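Side-chain contacts in amorpha-4,11-diene synthase (Artemisia annua, PDB 4GAX), which probably cyclises farnesyl diphosphate with loss of diphosphate, as sesquiterpene synthases do, here as an engineered variant of alpha-bisabolol synthase: residues E62-L67 with E97-H102; E69-D72 with K76-N79; Y111-S116 with S121-L126; A166-V171 with K211-K216; F229-D234 with T239-A244. All blocks are in the same frame, centred on the assembly; numbering follows the deposited sequence.

Interaction 1. Residues E62-L67 with E97-H102; sequences EVRQLL and EQEIDH
R64 and E99 find each other through differently shaped chains: R64 leaves its helix with CG beside the backbone N and runs extended from CG to NE, whereas E99 folds at its second torsion (chi2 84°), which swings its carboxylate toward the arginine. NE of R64 donates to OE2 of E99 at 3.0 Å in a salt bridge, bent to an N-H...O angle of 139°. OE2 lies near the guanidinium plane, at its edge, but NE approaches from above the carboxylate plane, the two groups being turned 32° against each other. Water 1 completes a small ring: NH2 of R64 donates to it at 2.6 Å and it donates to OE2 of E99 at 2.8 Å, which gives that oxygen two donors. The pair bridges helix 52-71 and helix 97-111 in the all-helical N-terminal domain of a plant terpene synthase. A leucine in place of R64 would probably leave the E99 carboxylate without its opposite charge and water 1 without its guanidinium donor. Beside the polar pair, CD1 of L67 packs on CB of E99 at 3.9 Å, the two side chains crossing at about a right angle. L67 also packs on L80 and L83 of helix 77-89, while R64 also rests on F96.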
# COMPACT_ATOMS: atom_id res chain seq x y z
N GLU A 62 -15.78 19.64 16.90
CA GLU A 62 -16.40 20.46 15.87
C GLU A 62 -16.62 19.60 14.62
O GLU A 62 -17.66 19.70 13.97
CB GLU A 62 -15.51 21.65 15.51
CG GLU A 62 -15.19 22.59 16.65
CD GLU A 62 -14.38 23.79 16.18
OE1 GLU A 62 -14.65 24.30 15.07
OE2 GLU A 62 -13.46 24.22 16.93
N VAL A 63 -15.64 18.78 14.29
CA VAL A 63 -15.76 17.90 13.12
C VAL A 63 -16.82 16.81 13.31
O VAL A 63 -17.55 16.47 12.37
CB VAL A 63 -14.40 17.26 12.75
CG1 VAL A 63 -14.54 16.30 11.56
CG2 VAL A 63 -13.38 18.36 12.42
N ARG A 64 -16.92 16.26 14.52
CA ARG A 64 -17.98 15.29 14.78
C ARG A 64 -19.33 15.93 14.53
O ARG A 64 -20.19 15.33 13.89
CB ARG A 64 -17.92 14.74 16.19
CG ARG A 64 -16.75 13.84 16.40
CD ARG A 64 -16.84 13.10 17.71
NE ARG A 64 -15.67 12.26 17.88
CZ ARG A 64 -14.67 12.53 18.71
NH1 ARG A 64 -14.72 13.61 19.48
NH2 ARG A 64 -13.63 11.71 18.79
N GLN A 65 -19.50 17.16 15.02
CA GLN A 65 -20.74 17.88 14.86
C GLN A 65 -21.07 18.16 13.38
O GLN A 65 -22.23 18.09 12.97
CB GLN A 65 -20.72 19.18 15.67
CG GLN A 65 -21.90 20.11 15.44
CD GLN A 65 -23.20 19.58 16.04
OE1 GLN A 65 -23.23 18.53 16.69
NE2 GLN A 65 -24.29 20.31 15.83
N LEU A 66 -20.05 18.48 12.59
CA LEU A 66 -20.23 18.67 11.15
C LEU A 66 -20.78 17.41 10.48
O LEU A 66 -21.70 17.48 9.66
CB LEU A 66 -18.90 19.03 10.48
CG LEU A 66 -18.32 20.41 10.79
CD1 LEU A 66 -17.02 20.60 10.03
CD2 LEU A 66 -19.32 21.51 10.44
N LEU A 67 -20.20 16.27 10.83
CA LEU A 67 -20.61 15.01 10.24
C LEU A 67 -22.04 14.68 10.67
O LEU A 67 -22.86 14.25 9.86
CB LEU A 67 -19.65 13.89 10.68
CG LEU A 67 -18.25 13.95 10.06
CD1 LEU A 67 -17.30 13.04 10.86
CD2 LEU A 67 -18.32 13.50 8.61
N GLU A 97 -13.20 7.08 12.66
CA GLU A 97 -13.45 5.77 12.08
C GLU A 97 -14.90 5.37 12.23
O GLU A 97 -15.57 5.03 11.25
CB GLU A 97 -12.57 4.72 12.77
CG GLU A 97 -11.98 3.69 11.84
CD GLU A 97 -10.99 4.30 10.86
OE1 GLU A 97 -9.84 4.57 11.27
OE2 GLU A 97 -11.36 4.52 9.69
N GLN A 98 -15.39 5.42 13.47
CA GLN A 98 -16.77 5.02 13.73
C GLN A 98 -17.73 5.94 13.00
O GLN A 98 -18.72 5.49 12.42
CB GLN A 98 -17.06 4.99 15.24
CG GLN A 98 -18.36 4.24 15.60
CD GLN A 98 -19.61 5.08 15.39
OE1 GLN A 98 -19.55 6.32 15.41
NE2 GLN A 98 -20.76 4.42 15.19
N GLU A 99 -17.45 7.24 13.04
CA GLU A 99 -18.37 8.22 12.45
C GLU A 99 -18.47 8.03 10.94
O GLU A 99 -19.57 8.07 10.38
CB GLU A 99 -17.95 9.66 12.78
CG GLU A 99 -18.11 10.04 14.25
CD GLU A 99 -16.93 9.62 15.11
OE1 GLU A 99 -16.01 8.92 14.62
OE2 GLU A 99 -16.92 10.00 16.31
N ILE A 100 -17.33 7.80 10.30
CA ILE A 100 -17.30 7.60 8.85
C ILE A 100 -17.90 6.25 8.44
O ILE A 100 -18.70 6.18 7.51
CB ILE A 100 -15.86 7.72 8.32
CG1 ILE A 100 -15.38 9.17 8.44
CG2 ILE A 100 -15.78 7.28 6.87
CD1 ILE A 100 -13.93 9.33 8.02
N ASP A 101 -17.50 5.17 9.11
CA ASP A 101 -18.11 3.87 8.82
C ASP A 101 -19.62 3.94 8.99
O ASP A 101 -20.37 3.47 8.14
CB ASP A 101 -17.52 2.77 9.70
CG ASP A 101 -16.04 2.53 9.39
OD1 ASP A 101 -15.56 3.02 8.34
OD2 ASP A 101 -15.36 1.87 10.21
N HIS A 102 -20.07 4.55 10.08
CA HIS A 102 -21.51 4.66 10.31
C HIS A 102 -22.22 5.51 9.25
O HIS A 102 -23.32 5.17 8.79
CB HIS A 102 -21.79 5.19 11.71
CG HIS A 102 -23.24 5.44 11.98
ND1 HIS A 102 -23.81 6.69 11.87
CD2 HIS A 102 -24.23 4.61 12.36
CE1 HIS A 102 -25.09 6.61 12.17
NE2 HIS A 102 -25.38 5.36 12.46
O HOH W 1 -14.16 10.15 16.75

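Interaction 2. Residues E69-D72 with K76-N79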
# COMPACT_ATOMS: atom_id res chain seq x y z
N GLU A 69 -24.46 16.77 11.68
CA GLU A 69 -25.42 17.71 11.10
C GLU A 69 -25.76 17.35 9.65
O GLU A 69 -26.92 17.43 9.23
CB GLU A 69 -24.89 19.14 11.19
CG GLU A 69 -24.87 19.70 12.60
CD GLU A 69 -24.17 21.04 12.69
OE1 GLU A 69 -23.53 21.46 11.69
OE2 GLU A 69 -24.25 21.68 13.76
N ALA A 70 -24.73 16.97 8.90
CA ALA A 70 -24.91 16.59 7.50
C ALA A 70 -25.63 15.24 7.35
O ALA A 70 -26.48 15.07 6.48
CB ALA A 70 -23.55 16.55 6.80
N LEU A 71 -25.28 14.29 8.21
CA LEU A 71 -25.92 12.99 8.20
C LEU A 71 -27.40 13.09 8.56
O LEU A 71 -28.24 12.41 7.96
CB LEU A 71 -25.21 12.05 9.17
CG LEU A 71 -25.74 10.61 9.17
CD1 LEU A 71 -25.73 10.04 7.75
CD2 LEU A 71 -24.89 9.74 10.09
N ASP A 72 -27.73 13.94 9.53
CA ASP A 72 -29.12 14.04 9.99
C ASP A 72 -30.09 14.63 8.96
O ASP A 72 -31.31 14.54 9.13
CB ASP A 72 -29.22 14.84 11.30
CG ASP A 72 -28.65 14.09 12.50
OD1 ASP A 72 -28.42 12.87 12.41
OD2 ASP A 72 -28.44 14.75 13.55
N LYS A 76 -28.59 17.23 2.85
CA LYS A 76 -27.16 17.49 3.02
C LYS A 76 -26.28 16.25 2.81
O LYS A 76 -25.08 16.28 3.08
CB LYS A 76 -26.88 18.13 4.39
CG LYS A 76 -27.33 19.61 4.47
CD LYS A 76 -26.47 20.41 5.46
CE LYS A 76 -27.07 20.43 6.88
NZ LYS A 76 -26.46 21.47 7.77
N HIS A 77 -26.87 15.17 2.31
CA HIS A 77 -26.06 13.95 2.16
C HIS A 77 -24.93 14.07 1.14
O HIS A 77 -23.87 13.50 1.34
CB HIS A 77 -26.93 12.73 1.90
CG HIS A 77 -27.67 12.26 3.11
ND1 HIS A 77 -28.61 11.26 3.06
CD2 HIS A 77 -27.61 12.66 4.40
CE1 HIS A 77 -29.09 11.05 4.28
NE2 HIS A 77 -28.51 11.89 5.10
N ALA A 78 -25.15 14.82 0.06
CA ALA A 78 -24.08 15.05 -0.89
C ALA A 78 -22.94 15.81 -0.21
O ALA A 78 -21.76 15.53 -0.42
CB ALA A 78 -24.61 15.83 -2.11
N ASN A 79 -23.30 16.79 0.62
CA ASN A 79 -22.29 17.54 1.36
C ASN A 79 -21.58 16.65 2.38
O ASN A 79 -20.41 16.87 2.69
CB ASN A 79 -22.90 18.76 2.06
CG ASN A 79 -23.31 19.86 1.08
OD1 ASN A 79 -23.23 19.68 -0.14
ND2 ASN A 79 -23.76 20.99 1.61
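A70 and K76 mark where the backbones come nearest, their CA atoms 5.1 Å apart, at the short turn of a helical hairpin formed by helices 52-71 and 77-89 in the N-terminal domain of the terpene synthase; K76 holds the N-cap position of the second helix. Across this turn H77 reaches back. Its NE2 donates to O of L71 at 2.9 Å with an N-H...O angle of 155°; the acceptor lies in the ring plane, while the donor is tilted 33° from the carbonyl plane. The neighbouring ring carbon CD2 meets O of A70 at 3.4 Å, also at the ring edge. K76 meets the same A70 oxygen with CB, at 3.7 Å, and sets CE 3.8 Å from O of E69, its chain bending at the third torsion. Because ND1 of H77 is also hydrogen-bonded, to the hydroxyl of Y111, both ring nitrogens have partners, which probably holds the imidazole in one rotation, with NE2 turned to a backbone carbonyl of the preceding helix.

Interaction 3. Residues Y111-S116 with S121-L126; sequences YGDNWS and SLWFRL
W115 and W123 make the stacking part of the contact: their five-membered rings overlap as an offset stack, centroids 4.2 Å apart and planes only 10° from parallel, the side chains sliding past each other in opposite directions. Both indoles leave with CG opposite the backbone N (W115 chi1 -176°), which lets them lie alongside each other. CH-pi contacts reinforce the stack reciprocally. CB of W115 stands 3.4 Å from the centroid of the W123 six-membered ring, over its face, and CB of W123 lies 3.8 Å from the centroid of the W115 five-membered ring, almost on the normal. Polar contacts gather at the W123 edge. O of G112, in the type II' turn from Y111 to N114, meets CZ2 of W123 at 3.3 Å, and water 2 donates to that oxygen while accepting from NE1 of W123. A leucine at W123 would probably leave W115 without its stacking partner and water 2 without its indole donor. With NE1 of W115 bonded to O of A118, both indoles keep their N-H groups satisfied while pinning the 111-116 loop to helix 120-129.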
# COMPACT_ATOMS: atom_id res chain seq x y z
N TYR A 111 -29.83 4.76 0.16
CA TYR A 111 -29.99 4.94 -1.27
C TYR A 111 -29.70 3.65 -2.03
O TYR A 111 -30.01 3.55 -3.22
CB TYR A 111 -29.09 6.09 -1.76
CG TYR A 111 -29.37 7.39 -1.04
CD1 TYR A 111 -30.40 8.23 -1.45
CD2 TYR A 111 -28.61 7.78 0.06
CE1 TYR A 111 -30.66 9.43 -0.79
CE2 TYR A 111 -28.86 8.98 0.73
CZ TYR A 111 -29.89 9.80 0.30
OH TYR A 111 -30.16 10.98 0.95
N GLY A 112 -29.12 2.67 -1.33
CA GLY A 112 -28.66 1.45 -1.97
C GLY A 112 -27.83 1.75 -3.22
O GLY A 112 -26.94 2.61 -3.21
N ASP A 113 -28.15 1.07 -4.31
CA ASP A 113 -27.46 1.28 -5.58
C ASP A 113 -28.05 2.45 -6.37
O ASP A 113 -27.62 2.72 -7.49
CB ASP A 113 -27.53 0.00 -6.41
CG ASP A 113 -26.48 -0.06 -7.49
OD1 ASP A 113 -25.30 0.31 -7.24
OD2 ASP A 113 -26.84 -0.50 -8.59
N ASN A 114 -29.02 3.16 -5.78
CA ASN A 114 -29.80 4.13 -6.56
C ASN A 114 -29.55 5.60 -6.24
O ASN A 114 -30.46 6.43 -6.36
CB ASN A 114 -31.30 3.84 -6.43
CG ASN A 114 -31.65 2.43 -6.85
OD1 ASN A 114 -31.44 2.04 -8.01
ND2 ASN A 114 -32.20 1.66 -5.92
N TRP A 115 -28.34 5.94 -5.83
CA TRP A 115 -27.95 7.34 -5.69
C TRP A 115 -28.16 8.09 -6.99
O TRP A 115 -27.78 7.61 -8.07
CB TRP A 115 -26.46 7.45 -5.34
CG TRP A 115 -25.99 8.85 -5.09
CD1 TRP A 115 -25.51 9.75 -6.01
CD2 TRP A 115 -25.93 9.52 -3.81
NE1 TRP A 115 -25.17 10.93 -5.39
CE2 TRP A 115 -25.41 10.81 -4.04
CE3 TRP A 115 -26.28 9.15 -2.50
CZ2 TRP A 115 -25.23 11.73 -3.01
CZ3 TRP A 115 -26.10 10.05 -1.49
CH2 TRP A 115 -25.58 11.34 -1.75
N SER A 116 -28.76 9.27 -6.90
CA SER A 116 -28.92 10.12 -8.07
C SER A 116 -28.90 11.58 -7.65
O SER A 116 -29.90 12.28 -7.78
CB SER A 116 -30.24 9.82 -8.78
OG SER A 116 -31.35 10.18 -7.96
N SER A 121 -20.34 10.77 -8.93
CA SER A 121 -19.02 10.15 -9.12
C SER A 121 -18.31 9.93 -7.77
O SER A 121 -17.61 8.92 -7.56
CB SER A 121 -18.16 11.02 -10.02
OG SER A 121 -18.71 11.08 -11.33
N LEU A 122 -18.47 10.88 -6.87
CA LEU A 122 -17.85 10.77 -5.55
C LEU A 122 -18.53 9.67 -4.75
O LEU A 122 -17.87 8.87 -4.07
CB LEU A 122 -17.93 12.12 -4.80
CG LEU A 122 -17.42 12.09 -3.36
CD1 LEU A 122 -15.94 11.67 -3.35
CD2 LEU A 122 -17.62 13.42 -2.67
N TRP A 123 -19.85 9.60 -4.84
CA TRP A 123 -20.58 8.57 -4.13
C TRP A 123 -20.07 7.20 -4.55
O TRP A 123 -19.80 6.34 -3.70
CB TRP A 123 -22.08 8.69 -4.41
CG TRP A 123 -22.87 7.45 -4.05
CD1 TRP A 123 -23.35 7.11 -2.82
CD2 TRP A 123 -23.28 6.40 -4.95
NE1 TRP A 123 -24.03 5.91 -2.88
CE2 TRP A 123 -24.00 5.45 -4.18
CE3 TRP A 123 -23.10 6.16 -6.32
CZ2 TRP A 123 -24.55 4.30 -4.74
CZ3 TRP A 123 -23.65 5.02 -6.87
CH2 TRP A 123 -24.37 4.10 -6.09
N PHE A 124 -19.91 7.01 -5.86
CA PHE A 124 -19.52 5.72 -6.41
C PHE A 124 -18.17 5.29 -5.84
O PHE A 124 -18.01 4.15 -5.38
CB PHE A 124 -19.47 5.82 -7.94
CG PHE A 124 -18.92 4.61 -8.62
CD1 PHE A 124 -19.73 3.53 -8.92
CD2 PHE A 124 -17.58 4.56 -9.01
CE1 PHE A 124 -19.22 2.40 -9.58
CE2 PHE A 124 -17.07 3.46 -9.67
CZ PHE A 124 -17.89 2.37 -9.95
N ARG A 125 -17.21 6.20 -5.87
CA ARG A 125 -15.86 5.88 -5.43
C ARG A 125 -15.78 5.63 -3.92
O ARG A 125 -15.13 4.68 -3.47
CB ARG A 125 -14.89 6.99 -5.85
CG ARG A 125 -13.47 6.74 -5.37
CD ARG A 125 -12.50 7.77 -5.93
NE ARG A 125 -12.74 9.12 -5.40
CZ ARG A 125 -12.47 9.49 -4.15
NH1 ARG A 125 -11.92 8.63 -3.29
NH2 ARG A 125 -12.71 10.74 -3.76
N LEU A 126 -16.43 6.48 -3.13
CA LEU A 126 -16.44 6.29 -1.67
C LEU A 126 -17.15 5.01 -1.25
O LEU A 126 -16.72 4.34 -0.29
CB LEU A 126 -17.08 7.48 -0.95
CG LEU A 126 -16.46 8.87 -1.04
CD1 LEU A 126 -17.20 9.83 -0.09
CD2 LEU A 126 -14.96 8.84 -0.74
O HOH W 2 -25.97 4.20 -1.25

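Interaction 4. Residues A166-V171 with K211-K216; sequences ATSMRV and KKPLWK
M169 crosses W215 at about a right angle and lays its thioether over one face of the indole. SD stands 3.5 Å from the centroid of the five-membered ring, 20° off the normal, a Met-aromatic contact; CE continues across the same ring system to 3.8 Å from the centroid of the six-membered ring, a CH-pi contact. Two bends, chi2 and chi3 both at -67°, fold the chain so that sulfur and methyl follow the indole. CB of S168 packs on CB of W215 at 3.8 Å, and its carbonyl O comes 3.2 Å from CD1 of W215, oblique to the ring. Water 3 links the segments through a bond from N of W215 at 3.0 Å and a weak one from OG of S168. N508 of helix 489-513 joins in, accepting from NE1 of W215 and donating to O of S168, while H530 of helix 519-535 meets the indole edge-to-face. R170 braces the turn from T167, its backbone N and NH1 reaching O of T167 from opposite faces of its plane. Sulfur and methyl on the ring face, with an amide taking the indole N-H, suggest that W215 is held against both tilting and turning beside the C-terminal helices.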
# COMPACT_ATOMS: atom_id res chain seq x y z
N ALA A 166 -13.23 8.25 -10.00
CA ALA A 166 -14.11 7.08 -9.93
C ALA A 166 -13.68 5.93 -10.86
O ALA A 166 -13.84 4.73 -10.52
CB ALA A 166 -15.54 7.48 -10.23
N THR A 167 -13.12 6.28 -12.02
CA THR A 167 -12.73 5.26 -13.02
C THR A 167 -11.68 4.33 -12.46
O THR A 167 -11.59 3.17 -12.86
CB THR A 167 -12.20 5.87 -14.34
OG1 THR A 167 -10.94 6.52 -14.10
CG2 THR A 167 -13.20 6.89 -14.92
N SER A 168 -10.87 4.82 -11.52
CA SER A 168 -9.83 3.97 -10.90
C SER A 168 -10.37 2.78 -10.12
O SER A 168 -9.62 1.84 -9.85
CB SER A 168 -8.94 4.78 -9.97
OG SER A 168 -8.32 5.79 -10.71
N MET A 169 -11.66 2.83 -9.75
CA MET A 169 -12.27 1.75 -8.97
C MET A 169 -12.94 0.73 -9.85
O MET A 169 -13.65 -0.14 -9.35
CB MET A 169 -13.35 2.29 -8.01
CG MET A 169 -12.97 3.56 -7.28
SD MET A 169 -11.63 3.31 -6.11
CE MET A 169 -12.40 2.24 -4.91
N ARG A 170 -12.75 0.83 -11.16
CA ARG A 170 -13.49 -0.04 -12.06
C ARG A 170 -12.97 -1.46 -12.04
O ARG A 170 -11.78 -1.70 -11.74
CB ARG A 170 -13.45 0.49 -13.50
CG ARG A 170 -12.13 0.31 -14.20
CD ARG A 170 -12.07 1.22 -15.45
NE ARG A 170 -10.81 1.11 -16.18
CZ ARG A 170 -9.67 1.69 -15.80
NH1 ARG A 170 -9.61 2.40 -14.69
NH2 ARG A 170 -8.57 1.53 -16.54
N VAL A 171 -13.86 -2.41 -12.33
CA VAL A 171 -13.48 -3.82 -12.49
C VAL A 171 -13.53 -4.17 -13.99
O VAL A 171 -13.90 -3.31 -14.81
CB VAL A 171 -14.40 -4.72 -11.61
CG1 VAL A 171 -14.45 -4.16 -10.17
CG2 VAL A 171 -15.81 -4.80 -12.21
N LYS A 211 -1.20 11.94 -13.31
CA LYS A 211 0.02 11.15 -13.10
C LYS A 211 -0.28 9.86 -12.32
O LYS A 211 0.26 8.80 -12.64
CB LYS A 211 1.08 11.98 -12.38
CG LYS A 211 2.51 11.45 -12.49
CD LYS A 211 3.53 12.59 -12.66
CE LYS A 211 3.44 13.25 -14.04
NZ LYS A 211 2.85 14.63 -14.03
N LYS A 212 -1.12 9.95 -11.30
CA LYS A 212 -1.51 8.76 -10.53
C LYS A 212 -2.85 9.02 -9.86
O LYS A 212 -3.01 10.00 -9.11
CB LYS A 212 -0.46 8.41 -9.46
CG LYS A 212 -0.85 7.19 -8.61
CD LYS A 212 0.20 6.87 -7.54
CE LYS A 212 1.49 6.34 -8.13
NZ LYS A 212 2.30 5.62 -7.08
N PRO A 213 -3.84 8.17 -10.15
CA PRO A 213 -5.13 8.46 -9.54
C PRO A 213 -5.13 8.22 -8.03
O PRO A 213 -4.28 7.47 -7.51
CB PRO A 213 -6.07 7.50 -10.25
CG PRO A 213 -5.20 6.39 -10.74
CD PRO A 213 -3.88 7.00 -11.05
N LEU A 214 -6.07 8.87 -7.35
CA LEU A 214 -6.18 8.85 -5.90
C LEU A 214 -6.19 7.44 -5.30
O LEU A 214 -5.51 7.16 -4.29
CB LEU A 214 -7.48 9.58 -5.53
CG LEU A 214 -7.87 9.66 -4.06
CD1 LEU A 214 -6.77 10.37 -3.29
CD2 LEU A 214 -9.20 10.43 -3.93
N TRP A 215 -6.94 6.55 -5.93
CA TRP A 215 -7.09 5.17 -5.44
C TRP A 215 -5.76 4.44 -5.40
O TRP A 215 -5.51 3.62 -4.50
CB TRP A 215 -8.08 4.43 -6.33
CG TRP A 215 -8.30 2.95 -6.02
CD1 TRP A 215 -8.25 1.92 -6.92
CD2 TRP A 215 -8.62 2.35 -4.74
NE1 TRP A 215 -8.51 0.72 -6.29
CE2 TRP A 215 -8.74 0.95 -4.95
CE3 TRP A 215 -8.79 2.85 -3.45
CZ2 TRP A 215 -9.03 0.05 -3.92
CZ3 TRP A 215 -9.08 1.95 -2.42
CH2 TRP A 215 -9.21 0.57 -2.66
N LYS A 216 -4.88 4.73 -6.36
CA LYS A 216 -3.59 4.06 -6.43
C LYS A 216 -2.52 4.67 -5.51
O LYS A 216 -1.53 4.01 -5.20
CB LYS A 216 -3.09 4.00 -7.89
CG LYS A 216 -3.76 2.87 -8.69
CD LYS A 216 -3.50 2.94 -10.19
CE LYS A 216 -2.03 2.79 -10.53
NZ LYS A 216 -1.42 1.79 -9.65
O HOH W 3 -8.91 7.40 -7.96

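Interaction 5. Residues F229-D234 with T239-A244; sequences FYEQQD and TLIKLA
Y230 presents the edge of its ring to I241: CD1 of I241 lies near the ring plane, 4.1 Å from CD2 of Y230, so the contact is made at the rim. CD1 of L240 comes obliquely to the far end of the ring and touches OH of Y230 at 3.7 Å. That hydroxyl is also hydrogen-bonded, accepting from the backbone N of N237 in the turn between the helices. The other flat group is the Q232 amide, whose NE2 donates to O of F229 at 2.9 Å, in the carbonyl plane on a lone pair, with an N-H...O angle of 152°; F229 O thus takes two donors from Q232, its backbone N and its amide. Alongside the tyrosine, CB of E231 packs on CG1 of I241 at 3.7 Å, the two side chains crossing at about a right angle. CG1 of I241 lies opposite the backbone N (chi1 -168°), which directs this branch at the glutamate stem, while the carboxylate beyond forms a salt bridge with K245. The consecutive helices 219-232 and 238-269 form a helical hairpin across a short turn, with helix 77-89 touching Y230 and L240 through E86, and V63 of helix 52-71 packing on L240.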
# COMPACT_ATOMS: atom_id res chain seq x y z
N PHE A 229 -2.90 21.70 -0.98
CA PHE A 229 -3.90 22.08 -1.98
C PHE A 229 -5.19 22.51 -1.27
O PHE A 229 -5.79 23.53 -1.63
CB PHE A 229 -4.18 20.95 -2.98
CG PHE A 229 -5.37 21.22 -3.87
CD1 PHE A 229 -5.25 22.05 -4.97
CD2 PHE A 229 -6.61 20.68 -3.58
CE1 PHE A 229 -6.33 22.33 -5.78
CE2 PHE A 229 -7.71 20.96 -4.39
CZ PHE A 229 -7.56 21.79 -5.49
N TYR A 230 -5.60 21.75 -0.26
CA TYR A 230 -6.86 22.06 0.42
C TYR A 230 -6.76 23.42 1.12
O TYR A 230 -7.67 24.25 1.06
CB TYR A 230 -7.23 20.96 1.43
CG TYR A 230 -8.59 21.14 2.08
CD1 TYR A 230 -9.76 20.80 1.40
CD2 TYR A 230 -8.71 21.65 3.36
CE1 TYR A 230 -11.02 20.97 1.99
CE2 TYR A 230 -9.95 21.83 3.96
CZ TYR A 230 -11.10 21.48 3.28
OH TYR A 230 -12.33 21.66 3.87
N GLU A 231 -5.61 23.66 1.76
CA GLU A 231 -5.43 24.85 2.57
C GLU A 231 -5.54 26.10 1.72
O GLU A 231 -5.96 27.15 2.20
CB GLU A 231 -4.07 24.80 3.29
CG GLU A 231 -3.80 26.04 4.15
CD GLU A 231 -2.56 25.91 5.00
OE1 GLU A 231 -1.62 25.18 4.61
OE2 GLU A 231 -2.52 26.55 6.08
N GLN A 232 -5.20 25.98 0.43
CA GLN A 232 -5.21 27.13 -0.46
C GLN A 232 -6.52 27.29 -1.25
O GLN A 232 -6.70 28.27 -1.99
CB GLN A 232 -3.99 27.10 -1.40
CG GLN A 232 -3.97 25.96 -2.41
CD GLN A 232 -4.82 26.24 -3.64
OE1 GLN A 232 -4.68 27.28 -4.30
NE2 GLN A 232 -5.73 25.32 -3.95
N GLN A 233 -7.43 26.34 -1.09
CA GLN A 233 -8.74 26.46 -1.74
C GLN A 233 -9.60 27.50 -1.05
O GLN A 233 -9.73 27.50 0.18
CB GLN A 233 -9.47 25.12 -1.71
CG GLN A 233 -9.12 24.19 -2.82
CD GLN A 233 -10.17 23.11 -2.94
OE1 GLN A 233 -10.50 22.43 -1.96
NE2 GLN A 233 -10.74 22.97 -4.14
N ASP A 234 -10.21 28.39 -1.84
CA ASP A 234 -10.99 29.51 -1.32
C ASP A 234 -12.03 29.13 -0.25
O ASP A 234 -12.12 29.77 0.80
CB ASP A 234 -11.65 30.27 -2.48
CG ASP A 234 -13.14 30.53 -2.25
OD1 ASP A 234 -13.98 29.78 -2.79
OD2 ASP A 234 -13.48 31.50 -1.53
N THR A 239 -11.47 24.70 10.12
CA THR A 239 -11.31 23.75 11.22
C THR A 239 -10.65 22.46 10.76
O THR A 239 -9.75 21.96 11.43
CB THR A 239 -12.65 23.41 11.87
OG1 THR A 239 -13.06 24.52 12.68
CG2 THR A 239 -12.54 22.17 12.75
N LEU A 240 -11.09 21.91 9.63
CA LEU A 240 -10.51 20.67 9.13
C LEU A 240 -9.02 20.82 8.83
O LEU A 240 -8.22 19.94 9.15
CB LEU A 240 -11.20 20.19 7.85
CG LEU A 240 -12.54 19.47 7.89
CD1 LEU A 240 -12.90 19.07 6.45
CD2 LEU A 240 -12.48 18.24 8.79
N ILE A 241 -8.65 21.92 8.18
CA ILE A 241 -7.25 22.08 7.79
C ILE A 241 -6.37 22.28 9.02
O ILE A 241 -5.24 21.76 9.07
CB ILE A 241 -7.01 23.21 6.74
CG1 ILE A 241 -5.59 23.11 6.17
CG2 ILE A 241 -7.24 24.59 7.34
CD1 ILE A 241 -5.29 21.76 5.53
N LYS A 242 -6.88 23.00 10.02
CA LYS A 242 -6.09 23.20 11.24
C LYS A 242 -5.83 21.86 11.92
O LYS A 242 -4.69 21.55 12.32
CB LYS A 242 -6.82 24.13 12.20
CG LYS A 242 -5.99 24.53 13.40
CD LYS A 242 -6.80 25.34 14.39
CE LYS A 242 -5.89 26.03 15.40
NZ LYS A 242 -6.67 26.61 16.52
N LEU A 243 -6.88 21.06 12.04
CA LEU A 243 -6.77 19.73 12.63
C LEU A 243 -5.87 18.81 11.82
O LEU A 243 -5.05 18.07 12.38
CB LEU A 243 -8.17 19.11 12.72
CG LEU A 243 -8.24 17.68 13.25
CD1 LEU A 243 -7.62 17.57 14.63
CD2 LEU A 243 -9.68 17.22 13.28
N ALA A 244 -6.04 18.82 10.50
CA ALA A 244 -5.26 17.93 9.64
C ALA A 244 -3.75 18.18 9.77
O ALA A 244 -2.95 17.24 9.71
CB ALA A 244 -5.70 18.05 8.17

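In the fold
From the N terminus, interaction 1 closes a loop of 29 residues, bringing helix 52-71 to helix 97-111, and interaction 2 falls within that loop, at the turn from helix 52-71 into helix 77-89; H102 touches L71 between them. Interaction 3 follows in series, closing the loop before helix 120-129, and meets interaction 2 through W115 on the start of helix 77-89. Interaction 4 spans 39 residues from helix 157-167 to the loop after helix 200-211, packing against interaction 3 through R125 and M169. Interaction 5 comes last, at the turn between helices 219-232 and 238-269, and returns to interaction 1 through E62 with T239. None crosses another along the chain.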